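PDB 2JJ7: hemolysin II regulatory protein from Bacillus cereus, which probably binds DNA as a dimeric TetR-family transcriptional regulator, with a helix-turn-helix domain joined to an all-helical C-terminal domain. Local coordinates for residues B[90-93]-B[94-98]; B[121-124]-B[125-129]; B[8-11]-B[12-16]. One frame throughout, in Å; residues are numbered along the deposited sequence.

Contact 1: residues B[90-93]-B[94-98]; sequences FTTH and IKENP
N97 lays its amide nitrogen over the imidazole of H93, one turn back, where helix 79-96 ends. ND2 of N97 sits 3.4 Å above the ring plane, over its centre, and the amide and ring planes are 25° apart. With CG trans to its backbone N (chi1 -164°), H93 carries its ring to where the amide of N97 lies over it.

The same amide also closes the helix end. ND2 of N97 donates to O of H93 at 3.0 Å, in the carbonyl plane and on a lone pair, with an N-H...O angle of 154°. The backbone N of N97 gives that oxygen a second, weak bond at 2.7 Å. N97 is the first residue to leave helical geometry, and its side chain adds a straighter bond to a carbonyl whose backbone bond is weak. H93 NE2 is bonded to O of Y62, and N97 OD1 takes a bond from NZ of K17. These outside partners help fix both flat groups.

Before this end the helix is regular: N of I94 bonds O of F90 at 3.0 Å, and the next two bonds run from N of K95 to O of T91 and from N of E96 to O of T92. T92 and E96 run side by side on the outer surface. The methyl CG2 of T92 lies 3.8 Å from OE2 of E96, while its OG1 turns back to O of T88.

N97 also stands directly before helix 98-109, so the contact marks the corner between two helices. On the buried side, F90 meets F122 and F126 edge-to-face, and I94 touches F122 and F163. T91 packs on helices 147-158, 163-166 and 169-181.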
loop_
_atom_site.group_PDB
_atom_site.type_symbol
_atom_site.label_atom_id
_atom_site.label_comp_id
_atom_site.label_asym_id
_atom_site.label_seq_id
_atom_site.Cartn_x
_atom_site.Cartn_y
_atom_site.Cartn_z
ATOM N N PHE B 90 6.806 2.821 14.427
ATOM C CA PHE B 90 6.929 1.876 13.319
ATOM C C PHE B 90 7.784 2.353 12.151
ATOM O O PHE B 90 8.616 1.603 11.667
ATOM C CB PHE B 90 5.568 1.325 12.881
ATOM C CG PHE B 90 5.062 0.242 13.788
ATOM C CD1 PHE B 90 3.974 0.464 14.636
ATOM C CD2 PHE B 90 5.726 -0.983 13.849
ATOM C CE1 PHE B 90 3.528 -0.543 15.505
ATOM C CE2 PHE B 90 5.293 -2.008 14.717
ATOM C CZ PHE B 90 4.191 -1.788 15.539
ATOM N N THR B 91 7.627 3.605 11.724
ATOM C CA THR B 91 8.483 4.112 10.651
ATOM C C THR B 91 9.961 4.117 11.085
ATOM O O THR B 91 10.851 3.826 10.278
ATOM C CB THR B 91 8.081 5.519 10.158
ATOM O OG1 THR B 91 7.915 6.392 11.278
ATOM C CG2 THR B 91 6.771 5.477 9.341
ATOM N N THR B 92 10.209 4.443 12.348
ATOM C CA THR B 92 11.576 4.395 12.899
ATOM C C THR B 92 12.124 2.976 12.915
ATOM O O THR B 92 13.276 2.759 12.531
ATOM C CB THR B 92 11.661 5.020 14.309
ATOM O OG1 THR B 92 11.365 6.418 14.213
ATOM C CG2 THR B 92 13.067 4.805 14.962
ATOM N N HIS B 93 11.303 2.012 13.335
ATOM C CA HIS B 93 11.750 0.617 13.340
ATOM C C HIS B 93 12.121 0.119 11.931
ATOM O O HIS B 93 13.130 -0.586 11.752
ATOM C CB HIS B 93 10.713 -0.333 13.951
ATOM C CG HIS B 93 11.298 -1.661 14.311
ATOM N ND1 HIS B 93 12.005 -1.865 15.475
ATOM C CD2 HIS B 93 11.362 -2.825 13.624
ATOM C CE1 HIS B 93 12.454 -3.106 15.504
ATOM N NE2 HIS B 93 12.079 -3.710 14.392
ATOM N N ILE B 94 11.274 0.451 10.957
ATOM C CA ILE B 94 11.461 0.018 9.570
ATOM C C ILE B 94 12.678 0.699 8.929
ATOM O O ILE B 94 13.402 0.083 8.144
ATOM C CB ILE B 94 10.161 0.218 8.727
ATOM C CG1 ILE B 94 9.036 -0.713 9.229
ATOM C CG2 ILE B 94 10.406 0.028 7.216
ATOM C CD1 ILE B 94 9.504 -2.077 9.773
ATOM N N LYS B 95 12.902 1.964 9.286
ATOM C CA LYS B 95 14.081 2.691 8.857
ATOM C C LYS B 95 15.323 1.924 9.286
ATOM O O LYS B 95 16.242 1.761 8.506
ATOM C CB LYS B 95 14.104 4.083 9.477
ATOM C CG LYS B 95 14.614 5.169 8.546
ATOM C CD LYS B 95 14.945 6.474 9.282
ATOM C CE LYS B 95 13.848 6.877 10.268
ATOM N NZ LYS B 95 13.995 8.283 10.760
ATOM N N GLU B 96 15.323 1.453 10.530
ATOM C CA GLU B 96 16.472 0.753 11.114
ATOM C C GLU B 96 16.521 -0.702 10.645
ATOM O O GLU B 96 17.593 -1.309 10.570
ATOM C CB GLU B 96 16.400 0.801 12.648
ATOM C CG GLU B 96 16.492 2.216 13.269
ATOM C CD GLU B 96 16.133 2.267 14.768
ATOM O OE1 GLU B 96 15.433 1.355 15.268
ATOM O OE2 GLU B 96 16.536 3.240 15.449
ATOM N N ASN B 97 15.350 -1.255 10.326
ATOM C CA ASN B 97 15.243 -2.664 9.945
ATOM C C ASN B 97 14.405 -2.884 8.694
ATOM O O ASN B 97 13.312 -3.458 8.787
ATOM C CB ASN B 97 14.629 -3.445 11.098
ATOM C CG ASN B 97 15.429 -3.322 12.360
ATOM O OD1 ASN B 97 16.376 -4.065 12.571
ATOM N ND2 ASN B 97 15.042 -2.385 13.219
ATOM N N PRO B 98 14.906 -2.430 7.522
ATOM C CA PRO B 98 14.063 -2.460 6.314
ATOM C C PRO B 98 13.510 -3.849 5.963
ATOM O O PRO B 98 12.369 -3.957 5.495
ATOM C CB PRO B 98 14.985 -1.923 5.204
ATOM C CG PRO B 98 16.390 -1.832 5.816
ATOM C CD PRO B 98 16.195 -1.736 7.298
#

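Contact 2: residues B[121-124]-B[125-129]; sequences YFIG and SFEQL
F122, just before short helix 123-126, and F126, within it, send their rings out together. Both have CG trans to the backbone N (chi1 -168° and -162°), which sets the rings alongside each other. The planes are tilted by 21° and offset, with centroids 5.7 Å apart, so little of one ring lies over the other. The touch is between CE2 of F122 and CD2 of F126, at 3.8 Å. It is an apolar contact rather than a full stack.

F122 occupies the N-cap position. Its O accepts a bond from N of F126 at 3.1 Å, in the carbonyl plane, and a weak one from N of S125. N of E127 bonds O of I123 at 2.9 Å.

On another side of the turn, the carboxylate of E127 lies near I123, with OE2 3.8 Å from CG2 of I123. OE1 of E127 accepts a hydrogen bond from a water at 2.7 Å, and the same water donates to O of G124 at 3.2 Å. OE1 also forms a salt bridge with K119.

A type I turn, F126 to L129, leads on to helix 129-138. The two rings face the domain interior. F122 reaches helices 79-96 and 98-109, and F126 packs on T155 and V158 of helix 147-158. I123 rests on E107 and I108 of helix 98-109.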
loop_
_atom_site.group_PDB
_atom_site.type_symbol
_atom_site.label_atom_id
_atom_site.label_comp_id
_atom_site.label_asym_id
_atom_site.label_seq_id
_atom_site.Cartn_x
_atom_site.Cartn_y
_atom_site.Cartn_z
ATOM N N TYR B 121 6.455 -10.540 17.755
ATOM C CA TYR B 121 7.655 -9.774 17.434
ATOM C C TYR B 121 7.471 -8.569 16.497
ATOM O O TYR B 121 8.413 -7.821 16.254
ATOM C CB TYR B 121 8.738 -10.708 16.932
ATOM C CG TYR B 121 9.037 -11.827 17.909
ATOM C CD1 TYR B 121 8.757 -13.146 17.588
ATOM C CD2 TYR B 121 9.568 -11.552 19.174
ATOM C CE1 TYR B 121 9.040 -14.180 18.491
ATOM C CE2 TYR B 121 9.843 -12.567 20.079
ATOM C CZ TYR B 121 9.577 -13.875 19.735
ATOM O OH TYR B 121 9.851 -14.872 20.640
ATOM N N PHE B 122 6.263 -8.369 15.984
ATOM C CA PHE B 122 5.996 -7.202 15.136
ATOM C C PHE B 122 4.511 -7.004 14.847
ATOM O O PHE B 122 3.924 -5.990 15.226
ATOM C CB PHE B 122 6.778 -7.268 13.805
ATOM C CG PHE B 122 6.751 -5.974 13.038
ATOM C CD1 PHE B 122 7.741 -5.020 13.236
ATOM C CD2 PHE B 122 5.701 -5.689 12.158
ATOM C CE1 PHE B 122 7.712 -3.801 12.548
ATOM C CE2 PHE B 122 5.649 -4.476 11.468
ATOM C CZ PHE B 122 6.660 -3.525 11.667
ATOM N N ILE B 123 3.912 -7.986 14.184
ATOM C CA ILE B 123 2.561 -7.838 13.645
ATOM C C ILE B 123 1.499 -7.597 14.725
ATOM O O ILE B 123 0.553 -6.824 14.503
ATOM C CB ILE B 123 2.190 -9.027 12.732
ATOM C CG1 ILE B 123 2.992 -8.951 11.439
ATOM C CG2 ILE B 123 0.675 -9.046 12.418
ATOM C CD1 ILE B 123 3.182 -10.294 10.712
ATOM N N GLY B 124 1.648 -8.263 15.877
ATOM C CA GLY B 124 0.704 -8.116 16.985
ATOM C C GLY B 124 0.528 -6.659 17.378
ATOM O O GLY B 124 -0.599 -6.172 17.502
ATOM N N SER B 125 1.644 -5.954 17.551
ATOM C CA SER B 125 1.625 -4.554 17.947
ATOM C C SER B 125 1.212 -3.639 16.789
ATOM O O SER B 125 0.527 -2.622 16.996
ATOM C CB SER B 125 2.988 -4.132 18.483
ATOM O OG SER B 125 3.285 -4.805 19.697
ATOM N N PHE B 126 1.620 -4.016 15.575
ATOM C CA PHE B 126 1.222 -3.310 14.361
ATOM C C PHE B 126 -0.306 -3.303 14.192
ATOM O O PHE B 126 -0.879 -2.340 13.677
ATOM C CB PHE B 126 1.930 -3.910 13.124
ATOM C CG PHE B 126 1.924 -2.994 11.923
ATOM C CD1 PHE B 126 1.001 -3.173 10.899
ATOM C CD2 PHE B 126 2.828 -1.926 11.827
ATOM C CE1 PHE B 126 0.976 -2.309 9.790
ATOM C CE2 PHE B 126 2.823 -1.058 10.706
ATOM C CZ PHE B 126 1.901 -1.250 9.686
ATOM N N GLU B 127 -0.955 -4.377 14.629
ATOM C CA GLU B 127 -2.427 -4.504 14.566
ATOM C C GLU B 127 -3.216 -3.531 15.475
ATOM O O GLU B 127 -4.445 -3.526 15.462
ATOM C CB GLU B 127 -2.846 -5.940 14.845
ATOM C CG GLU B 127 -2.782 -6.799 13.596
ATOM C CD GLU B 127 -3.092 -8.255 13.846
ATOM O OE1 GLU B 127 -3.357 -8.631 15.006
ATOM O OE2 GLU B 127 -3.060 -9.031 12.865
ATOM N N GLN B 128 -2.509 -2.718 16.256
ATOM C CA GLN B 128 -3.168 -1.687 17.057
ATOM C C GLN B 128 -3.796 -0.619 16.163
ATOM O O GLN B 128 -4.674 0.107 16.601
ATOM C CB GLN B 128 -2.192 -1.004 17.999
ATOM C CG GLN B 128 -1.935 -1.716 19.300
ATOM C CD GLN B 128 -1.169 -0.830 20.260
ATOM O OE1 GLN B 128 -1.558 0.315 20.506
ATOM N NE2 GLN B 128 -0.068 -1.343 20.797
ATOM N N LEU B 129 -3.339 -0.530 14.918
ATOM C CA LEU B 129 -3.801 0.507 14.001
ATOM C C LEU B 129 -5.322 0.633 13.883
ATOM O O LEU B 129 -5.862 1.736 13.963
ATOM C CB LEU B 129 -3.187 0.283 12.624
ATOM C CG LEU B 129 -3.531 1.309 11.549
ATOM C CD1 LEU B 129 -3.158 2.753 12.009
ATOM C CD2 LEU B 129 -2.849 0.896 10.229
HETATM O O HOH W 1 -3.203 -8.098 17.600
#

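Contact 3: residues B[8-11]-B[12-16]; sequences TMEN and ILKAA
E10 and K14 meet through their aliphatic parts on the outer side of helix 5-23. CG of E10 lies 3.8 Å from CE of K14. E10 has CG trans to its N (chi1 170°) and kinks at chi2, while the K14 chain runs straight out from CG. The charged ends do not meet: OE2 of E10 and NZ of K14 are 4.8 Å apart.

T8 and I12 touch more lightly, CG2 of T8 being 4.1 Å from CD1 of I12. CG1 of I12 comes closer to O of T8, at 3.2 Å.

The backbone sets these positions. N of K14 bonds O of E10 at 2.9 Å and almost straight (174°), and similar bonds link T8 to I12, M9 to L13 and N11 to A15. Farther out, L13 packs on helix 51-62 and on F48, and I12 reaches F48, A37 and V39. A15 and A16 pack against helix 30-37, within the predicted helix-turn-helix at residues 29-48.

OE2 of E10 has a long, weak ion pair with K61. The carboxylate is therefore probably steadied by diffuse attraction from two lysines, while the apolar residues pack this helix against the other helices of the DNA-binding domain.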
loop_
_atom_site.group_PDB
_atom_site.type_symbol
_atom_site.label_atom_id
_atom_site.label_comp_id
_atom_site.label_asym_id
_atom_site.label_seq_id
_atom_site.Cartn_x
_atom_site.Cartn_y
_atom_site.Cartn_z
ATOM N N THR B 8 29.199 -15.923 15.999
ATOM C CA THR B 8 28.901 -16.698 14.796
ATOM C C THR B 8 27.396 -16.713 14.533
ATOM O O THR B 8 26.959 -16.528 13.388
ATOM C CB THR B 8 29.470 -18.128 14.893
ATOM O OG1 THR B 8 30.882 -18.051 15.110
ATOM C CG2 THR B 8 29.212 -18.910 13.611
ATOM N N MET B 9 26.618 -16.921 15.601
ATOM C CA MET B 9 25.170 -16.927 15.519
ATOM C C MET B 9 24.638 -15.557 15.113
ATOM O O MET B 9 23.675 -15.463 14.351
ATOM C CB MET B 9 24.560 -17.367 16.849
ATOM C CG MET B 9 24.634 -18.869 17.062
ATOM S SD MET B 9 24.001 -19.351 18.664
ATOM C CE MET B 9 22.239 -19.429 18.314
ATOM N N GLU B 10 25.272 -14.504 15.623
ATOM C CA GLU B 10 24.949 -13.147 15.217
ATOM C C GLU B 10 25.242 -12.907 13.734
ATOM O O GLU B 10 24.396 -12.379 13.012
ATOM C CB GLU B 10 25.694 -12.128 16.067
ATOM C CG GLU B 10 25.561 -10.724 15.516
ATOM C CD GLU B 10 25.461 -9.693 16.600
ATOM O OE1 GLU B 10 26.445 -9.534 17.358
ATOM O OE2 GLU B 10 24.393 -9.047 16.694
ATOM N N ASN B 11 26.435 -13.299 13.291
ATOM C CA ASN B 11 26.761 -13.281 11.873
ATOM C C ASN B 11 25.714 -14.002 11.013
ATOM O O ASN B 11 25.326 -13.493 9.956
ATOM C CB ASN B 11 28.163 -13.852 11.624
ATOM C CG ASN B 11 29.258 -12.906 12.076
ATOM O OD1 ASN B 11 28.994 -11.756 12.425
ATOM N ND2 ASN B 11 30.493 -13.383 12.071
ATOM N N ILE B 12 25.254 -15.166 11.473
ATOM C CA ILE B 12 24.257 -15.946 10.732
ATOM C C ILE B 12 22.901 -15.238 10.679
ATOM O O ILE B 12 22.210 -15.294 9.663
ATOM C CB ILE B 12 24.089 -17.378 11.293
ATOM C CG1 ILE B 12 25.387 -18.194 11.132
ATOM C CG2 ILE B 12 22.904 -18.111 10.600
ATOM C CD1 ILE B 12 25.461 -19.427 12.056
ATOM N N LEU B 13 22.530 -14.578 11.777
ATOM C CA LEU B 13 21.277 -13.838 11.839
ATOM C C LEU B 13 21.293 -12.574 10.982
ATOM O O LEU B 13 20.298 -12.274 10.317
ATOM C CB LEU B 13 20.898 -13.522 13.286
ATOM C CG LEU B 13 20.399 -14.741 14.078
ATOM C CD1 LEU B 13 20.149 -14.397 15.543
ATOM C CD2 LEU B 13 19.153 -15.349 13.441
ATOM N N LYS B 14 22.409 -11.842 11.001
ATOM C CA LYS B 14 22.618 -10.707 10.093
ATOM C C LYS B 14 22.442 -11.170 8.647
ATOM O O LYS B 14 21.763 -10.512 7.857
ATOM C CB LYS B 14 24.015 -10.089 10.273
ATOM C CG LYS B 14 24.152 -9.168 11.470
ATOM C CD LYS B 14 25.572 -8.652 11.654
ATOM C CE LYS B 14 25.696 -7.916 12.993
ATOM N NZ LYS B 14 26.855 -6.979 13.070
ATOM N N ALA B 15 23.054 -12.308 8.321
ATOM C CA ALA B 15 22.983 -12.894 6.975
ATOM C C ALA B 15 21.558 -13.258 6.587
ATOM O O ALA B 15 21.115 -12.962 5.480
ATOM C CB ALA B 15 23.884 -14.124 6.867
ATOM N N ALA B 16 20.863 -13.915 7.508
ATOM C CA ALA B 16 19.514 -14.396 7.281
ATOM C C ALA B 16 18.541 -13.213 7.103
ATOM O O ALA B 16 17.727 -13.220 6.194
ATOM C CB ALA B 16 19.094 -15.285 8.413
#

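Along the chain, contact 3 comes first, then contact 1, then contact 2. Contacts 1 and 2 both belong to the C-terminal TetR-like region, with centres about 14 Å apart. They touch directly through their aromatic residues, and CZ of F90 packs 3.4 Å from N of F126. Together they join helices 79-96 and 123-126 in one hydrophobic core. Contact 3 lies in helix 5-23 of the N-terminal part. Its centre is about 19 Å from that of contact 1 and 25 Å from that of contact 2, and it touches neither. The K17-N97 bond ties helix 5-23 to the corner at contact 1, linking the probable DNA-binding part to the C-terminal domain.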